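Local coordinates for protein STM4351 (Salmonella enterica, PDB 2Y7I) that binds arginine with high specificity as a periplasmic solute-binding protein, probably as the receptor component of an amino acid uptake system, at residues P59-K64 and A194-N199; Q124-D129 and P184-K189. All blocks are in the same frame, centred on the assembly; numbering follows the deposited sequence.

Contact 1: residues P59-K64 and A194-N199; sequences PSLRFK and AVRKDN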
loop_
_atom_site.group_PDB
_atom_site.type_symbol
_atom_site.label_atom_id
_atom_site.label_comp_id
_atom_site.label_asym_id
_atom_site.label_seq_id
_atom_site.Cartn_x
_atom_site.Cartn_y
_atom_site.Cartn_z
ATOM N N PRO A 59 13.808 4.056 -24.193
ATOM C CA PRO A 59 14.270 4.966 -25.245
ATOM C C PRO A 59 13.292 6.090 -25.606
ATOM O O PRO A 59 13.715 7.240 -25.758
ATOM C CB PRO A 59 14.485 4.039 -26.442
ATOM C CG PRO A 59 14.823 2.739 -25.840
ATOM C CD PRO A 59 14.047 2.644 -24.554
ATOM N N SER A 60 12.004 5.769 -25.723
ATOM C CA SER A 60 10.988 6.777 -26.023
ATOM C C SER A 60 10.818 7.776 -24.882
ATOM O O SER A 60 10.614 8.961 -25.121
ATOM C CB SER A 60 9.646 6.116 -26.351
ATOM O OG SER A 60 9.715 5.404 -27.570
ATOM N N LEU A 61 10.886 7.286 -23.643
ATOM C CA LEU A 61 10.853 8.152 -22.460
ATOM C C LEU A 61 11.993 9.168 -22.502
ATOM O O LEU A 61 11.780 10.377 -22.295
ATOM C CB LEU A 61 10.942 7.303 -21.176
ATOM C CG LEU A 61 10.928 8.008 -19.809
ATOM C CD1 LEU A 61 9.692 8.911 -19.618
ATOM C CD2 LEU A 61 11.015 6.981 -18.694
ATOM N N ARG A 62 13.197 8.680 -22.786
ATOM C CA ARG A 62 14.380 9.541 -22.897
ATOM C C ARG A 62 14.250 10.548 -24.046
ATOM O O ARG A 62 14.714 11.679 -23.940
ATOM C CB ARG A 62 15.654 8.700 -23.049
ATOM C CG ARG A 62 16.023 7.903 -21.794
ATOM C CD ARG A 62 17.143 6.890 -22.037
ATOM N NE ARG A 62 18.411 7.508 -22.436
ATOM C CZ ARG A 62 19.308 8.031 -21.597
ATOM N NH1 ARG A 62 19.096 8.030 -20.287
ATOM N NH2 ARG A 62 20.427 8.561 -22.068
ATOM N N PHE A 63 13.581 10.127 -25.120
ATOM C CA PHE A 63 13.306 10.975 -26.279
ATOM C C PHE A 63 12.104 11.919 -26.055
ATOM O O PHE A 63 11.690 12.628 -26.968
ATOM C CB PHE A 63 13.104 10.077 -27.516
ATOM C CG PHE A 63 13.126 10.815 -28.826
ATOM C CD1 PHE A 63 14.292 11.441 -29.279
ATOM C CD2 PHE A 63 11.983 10.861 -29.631
ATOM C CE1 PHE A 63 14.313 12.131 -30.509
ATOM C CE2 PHE A 63 11.992 11.538 -30.862
ATOM C CZ PHE A 63 13.161 12.174 -31.302
ATOM N N LYS A 64 11.554 11.919 -24.838
ATOM C CA LYS A 64 10.447 12.816 -24.440
ATOM C C LYS A 64 9.094 12.540 -25.094
ATOM O O LYS A 64 8.245 13.431 -25.158
ATOM C CB LYS A 64 10.812 14.295 -24.638
ATOM C CG LYS A 64 11.904 14.787 -23.730
ATOM C CD LYS A 64 11.927 16.302 -23.664
ATOM C CE LYS A 64 13.074 16.770 -22.790
ATOM N NZ LYS A 64 14.368 16.194 -23.258
ATOM N N ALA A 194 8.709 5.016 -14.130
ATOM C CA ALA A 194 9.925 5.657 -14.641
ATOM C C ALA A 194 9.641 7.027 -15.237
ATOM O O ALA A 194 8.627 7.236 -15.903
ATOM C CB ALA A 194 10.620 4.762 -15.661
ATOM N N VAL A 195 10.537 7.964 -14.956
ATOM C CA VAL A 195 10.528 9.280 -15.592
ATOM C C VAL A 195 11.952 9.562 -16.061
ATOM O O VAL A 195 12.882 8.862 -15.651
ATOM C CB VAL A 195 9.989 10.394 -14.645
ATOM C CG1 VAL A 195 8.741 9.902 -13.893
ATOM C CG2 VAL A 195 11.051 10.855 -13.645
ATOM N N ARG A 196 12.117 10.561 -16.925
ATOM C CA ARG A 196 13.443 10.994 -17.365
ATOM C C ARG A 196 14.310 11.466 -16.202
ATOM O O ARG A 196 13.804 12.000 -15.211
ATOM C CB ARG A 196 13.327 12.134 -18.373
ATOM C CG ARG A 196 13.125 11.676 -19.784
ATOM C CD ARG A 196 13.114 12.864 -20.753
ATOM N NE ARG A 196 12.123 13.892 -20.410
ATOM C CZ ARG A 196 10.795 13.739 -20.451
ATOM N NH1 ARG A 196 10.237 12.573 -20.797
ATOM N NH2 ARG A 196 10.014 14.763 -20.119
ATOM N N LYS A 197 15.620 11.307 -16.357
ATOM C CA LYS A 197 16.590 11.665 -15.314
ATOM C C LYS A 197 16.511 13.079 -14.731
ATOM O O LYS A 197 16.721 13.266 -13.530
ATOM C CB LYS A 197 18.011 11.400 -15.811
ATOM C CG LYS A 197 18.428 9.950 -15.716
ATOM C CD LYS A 197 18.573 9.535 -14.270
ATOM C CE LYS A 197 19.547 8.388 -14.130
ATOM N NZ LYS A 197 19.514 7.901 -12.729
ATOM N N ASP A 198 16.236 14.086 -15.545
ATOM C CA ASP A 198 16.267 15.444 -14.983
ATOM C C ASP A 198 14.863 15.984 -14.733
ATOM O O ASP A 198 14.596 17.164 -14.924
ATOM C CB ASP A 198 17.102 16.388 -15.853
ATOM C CG ASP A 198 17.741 17.547 -15.050
ATOM O OD1 ASP A 198 17.259 17.916 -13.947
ATOM O OD2 ASP A 198 18.742 18.097 -15.542
ATOM N N ASN A 199 13.971 15.103 -14.284
ATOM C CA ASN A 199 12.580 15.471 -14.070
ATOM C C ASN A 199 12.150 15.279 -12.610
ATOM O O ASN A 199 11.154 14.616 -12.337
ATOM C CB ASN A 199 11.674 14.661 -15.019
ATOM C CG ASN A 199 10.427 15.438 -15.455
ATOM O OD1 ASN A 199 10.196 16.578 -15.031
ATOM N ND2 ASN A 199 9.625 14.819 -16.313
#

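Contact 2: residues Q124-D129 and P184-K189; sequences QRYLQD and PDYYGK. With ACT (acetate ion), chain G.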
loop_
_atom_site.group_PDB
_atom_site.type_symbol
_atom_site.label_atom_id
_atom_site.label_comp_id
_atom_site.label_asym_id
_atom_site.label_seq_id
_atom_site.Cartn_x
_atom_site.Cartn_y
_atom_site.Cartn_z
ATOM N N GLN A 124 15.003 -11.879 -20.160
ATOM C CA GLN A 124 15.934 -12.041 -21.258
ATOM C C GLN A 124 17.368 -12.045 -20.733
ATOM O O GLN A 124 18.163 -12.908 -21.104
ATOM C CB GLN A 124 15.746 -10.926 -22.293
ATOM C CG GLN A 124 16.788 -10.924 -23.408
ATOM C CD GLN A 124 16.480 -9.874 -24.474
ATOM O OE1 GLN A 124 16.428 -8.672 -24.186
ATOM N NE2 GLN A 124 16.283 -10.329 -25.711
ATOM N N ARG A 125 17.683 -11.095 -19.853
ATOM C CA ARG A 125 19.036 -10.975 -19.318
ATOM C C ARG A 125 19.394 -12.198 -18.472
ATOM O O ARG A 125 20.481 -12.772 -18.632
ATOM C CB ARG A 125 19.211 -9.675 -18.525
ATOM C CG ARG A 125 20.669 -9.345 -18.224
ATOM C CD ARG A 125 20.836 -7.930 -17.650
ATOM N NE ARG A 125 20.443 -7.822 -16.241
ATOM C CZ ARG A 125 21.256 -8.031 -15.207
ATOM N NH1 ARG A 125 22.521 -8.393 -15.402
ATOM N NH2 ARG A 125 20.800 -7.886 -13.966
ATOM N N TYR A 126 18.473 -12.608 -17.600
ATOM C CA TYR A 126 18.679 -13.809 -16.791
ATOM C C TYR A 126 18.991 -15.042 -17.635
ATOM O O TYR A 126 19.988 -15.722 -17.367
ATOM C CB TYR A 126 17.510 -14.106 -15.824
ATOM C CG TYR A 126 17.709 -15.439 -15.132
ATOM C CD1 TYR A 126 18.603 -15.574 -14.065
ATOM C CD2 TYR A 126 17.062 -16.577 -15.593
ATOM C CE1 TYR A 126 18.818 -16.809 -13.456
ATOM C CE2 TYR A 126 17.271 -17.812 -14.997
ATOM C CZ TYR A 126 18.151 -17.921 -13.936
ATOM O OH TYR A 126 18.350 -19.149 -13.360
ATOM N N LEU A 127 18.139 -15.352 -18.621
ATOM C CA LEU A 127 18.360 -16.557 -19.441
ATOM C C LEU A 127 19.656 -16.496 -20.229
ATOM O O LEU A 127 20.372 -17.500 -20.337
ATOM C CB LEU A 127 17.214 -16.814 -20.412
ATOM C CG LEU A 127 16.058 -17.777 -20.133
ATOM C CD1 LEU A 127 15.727 -18.499 -21.452
ATOM C CD2 LEU A 127 16.299 -18.806 -19.021
ATOM N N GLN A 128 19.946 -15.323 -20.792
ATOM C CA GLN A 128 21.177 -15.133 -21.571
ATOM C C GLN A 128 22.423 -15.338 -20.725
ATOM O O GLN A 128 23.413 -15.891 -21.201
ATOM C CB GLN A 128 21.199 -13.746 -22.241
ATOM C CG GLN A 128 20.333 -13.690 -23.500
ATOM C CD GLN A 128 20.175 -12.292 -24.093
ATOM O OE1 GLN A 128 19.493 -12.117 -25.110
ATOM N NE2 GLN A 128 20.781 -11.298 -23.458
ATOM N N ASP A 129 22.370 -14.888 -19.472
ATOM C CA ASP A 129 23.536 -14.936 -18.594
ATOM C C ASP A 129 23.689 -16.248 -17.865
ATOM O O ASP A 129 24.799 -16.780 -17.777
ATOM C CB ASP A 129 23.476 -13.827 -17.553
ATOM C CG ASP A 129 23.680 -12.459 -18.145
ATOM O OD1 ASP A 129 24.061 -12.364 -19.328
ATOM O OD2 ASP A 129 23.447 -11.474 -17.421
ATOM N N PRO A 184 18.915 -12.912 -7.089
ATOM C CA PRO A 184 18.694 -11.497 -6.755
ATOM C C PRO A 184 19.585 -10.496 -7.510
ATOM O O PRO A 184 19.404 -9.291 -7.365
ATOM C CB PRO A 184 18.945 -11.445 -5.244
ATOM C CG PRO A 184 19.855 -12.594 -4.970
ATOM C CD PRO A 184 19.460 -13.669 -5.942
ATOM N N ASP A 185 20.538 -10.987 -8.296
ATOM C CA ASP A 185 21.253 -10.140 -9.255
ATOM C C ASP A 185 20.317 -9.711 -10.392
ATOM O O ASP A 185 20.593 -8.730 -11.092
ATOM C CB ASP A 185 22.468 -10.873 -9.838
ATOM C CG ASP A 185 23.613 -10.991 -8.856
ATOM O OD1 ASP A 185 23.667 -10.214 -7.877
ATOM O OD2 ASP A 185 24.472 -11.870 -9.069
ATOM N N TYR A 186 19.203 -10.438 -10.548
ATOM C CA TYR A 186 18.268 -10.253 -11.658
ATOM C C TYR A 186 16.845 -9.921 -11.210
ATOM O O TYR A 186 16.144 -9.159 -11.874
ATOM C CB TYR A 186 18.264 -11.507 -12.559
ATOM C CG TYR A 186 19.616 -11.753 -13.190
ATOM C CD1 TYR A 186 20.602 -12.468 -12.516
ATOM C CD2 TYR A 186 19.923 -11.229 -14.449
ATOM C CE1 TYR A 186 21.863 -12.664 -13.071
ATOM C CE2 TYR A 186 21.178 -11.434 -15.018
ATOM C CZ TYR A 186 22.140 -12.151 -14.321
ATOM O OH TYR A 186 23.382 -12.341 -14.878
ATOM N N TYR A 187 16.435 -10.475 -10.074
ATOM C CA TYR A 187 15.033 -10.443 -9.645
ATOM C C TYR A 187 14.860 -9.897 -8.232
ATOM O O TYR A 187 15.791 -9.901 -7.458
ATOM C CB TYR A 187 14.438 -11.854 -9.732
ATOM C CG TYR A 187 14.326 -12.360 -11.164
ATOM C CD1 TYR A 187 13.440 -11.766 -12.057
ATOM C CD2 TYR A 187 15.102 -13.428 -11.613
ATOM C CE1 TYR A 187 13.327 -12.202 -13.373
ATOM C CE2 TYR A 187 15.010 -13.880 -12.931
ATOM C CZ TYR A 187 14.109 -13.259 -13.804
ATOM O OH TYR A 187 13.987 -13.686 -15.101
ATOM N N GLY A 188 13.659 -9.427 -7.909
ATOM C CA GLY A 188 13.377 -8.941 -6.562
ATOM C C GLY A 188 13.426 -7.431 -6.405
ATOM O O GLY A 188 13.128 -6.918 -5.327
ATOM N N LYS A 189 13.828 -6.719 -7.458
ATOM C CA LYS A 189 13.728 -5.261 -7.460
ATOM C C LYS A 189 12.259 -4.922 -7.669
ATOM O O LYS A 189 11.579 -5.551 -8.491
ATOM C CB LYS A 189 14.608 -4.634 -8.555
ATOM C CG LYS A 189 16.130 -4.756 -8.316
ATOM C CD LYS A 189 16.580 -3.919 -7.115
ATOM C CE LYS A 189 18.074 -4.055 -6.850
ATOM N NZ LYS A 189 18.521 -3.077 -5.820
HETATM C C ACT G . 17.810 -5.366 -16.829
HETATM O O ACT G . 17.741 -4.120 -16.801
HETATM O OXT ACT G . 18.412 -5.908 -15.868
HETATM C CH3 ACT G . 17.195 -6.160 -17.944
HETATM O O HOH W 1 18.032 -7.719 -13.696
#

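Contact 1: residues P59-K64 and A194-N199
A Schellman motif closes helix 57-62 of this periplasmic binding protein fold, and residues 194-196 pack against that C-terminal end. Strand 194-195 pairs antiparallel with strand 84-85. Ala-194 turns its CB toward the helix and meets CD2 of Leu-61 at 3.8 Å. CD2 of Leu-61 also rests on the carbonyl O of Ala-194. Leu-61 gets there with CG anti to its backbone N (chi1 180°), and Val-83 packs on both side chains. The CB of Val-195 points away from the helix, and its side chain touches Leu-202, Leu-203 and Ile-206 of helix 200-214. Arg-196 carries most of the contact. Its chain bends at chi3 (-55°), which brings the guanidinium to the helix end. Arg-196 NH1 donates to the carbonyl O of Leu-61 at 3.1 Å, near the guanidinium plane and fairly straight at 157°. NH1 is also bonded to the carbonyl O of Phe-66, so one guanidinium nitrogen holds two backbone oxygens around the helix end. The Leu-61 oxygen takes a second bond from the backbone N of Lys-64, whose positive phi belongs to the Schellman turn. A type I beta turn from Arg-196 to Asn-199 then leads into helix 200-214. Lys-64 crosses Arg-196 at about a right angle. Its aliphatic part, not its charge, covers one guanidinium face: CG of Lys-64 lies 3.4 Å from Arg-196 NE.

Contact 2: residues Q124-D129 and P184-K189
Arg-125 extends with CG anti to its backbone N (chi1 -167°) and bends at chi3 (76°). Tyr-186 has CG anti to its carbonyl carbon. These torsions set the ring against helix 122-130 and bring its rim over one face of the guanidinium, the two planes 26° apart. CE2 of Tyr-186 sits over the guanidinium centre, 3.3 Å from Arg-125 NH1. The phenol OH of Tyr-186 donates to the anti lone pair of Asp-129 OD2 at 2.7 Å. Tyr-126 sends its ring edge against a face of Tyr-186, a T-shaped pair with centroids 5.6 Å apart. Tyr-187 completes the aromatic cluster, its CE2 3.8 Å from CG of Tyr-126. Arg-125 NH2 makes a weak bond to the carbonyl O of Asp-185. A water links NH2 to the Tyr-186 carbonyl and to an acetate, probably from the crystallisation liquor, which Thr-76 OG1 also binds. Arg-125 NE donates to acetate OXT at 2.8 Å. The Tyr-187 side chain lies about 6 Å from the bound arginine, and its OH is hydrogen-bonded to His-123 ND1. The 184-189 loop, between strands 174-176 and 194-195, thus packs on helix 122-130, while Leu-127 of that helix touches strands 114-118 and 156-160.

How the contacts relate
Contact 2 is nested along the chain inside the loop closed by contact 1. The two do not touch: their centres are 23 Å apart and their nearest atoms about 12 Å. They share no helix or strand. Both are partly buried and combine apolar packing with polar bonds. In contact 1 the apolar part is aliphatic, and an arginine grips backbone oxygens at a helix end. In contact 2 the apolar part is aromatic, and the arginine presents one face to the rim of a tyrosine ring on the side of a helix. The Arg-196 side chain of contact 1 lies about 7 Å from a bound zinc ion. Contact 2 comes closer to the bound arginine.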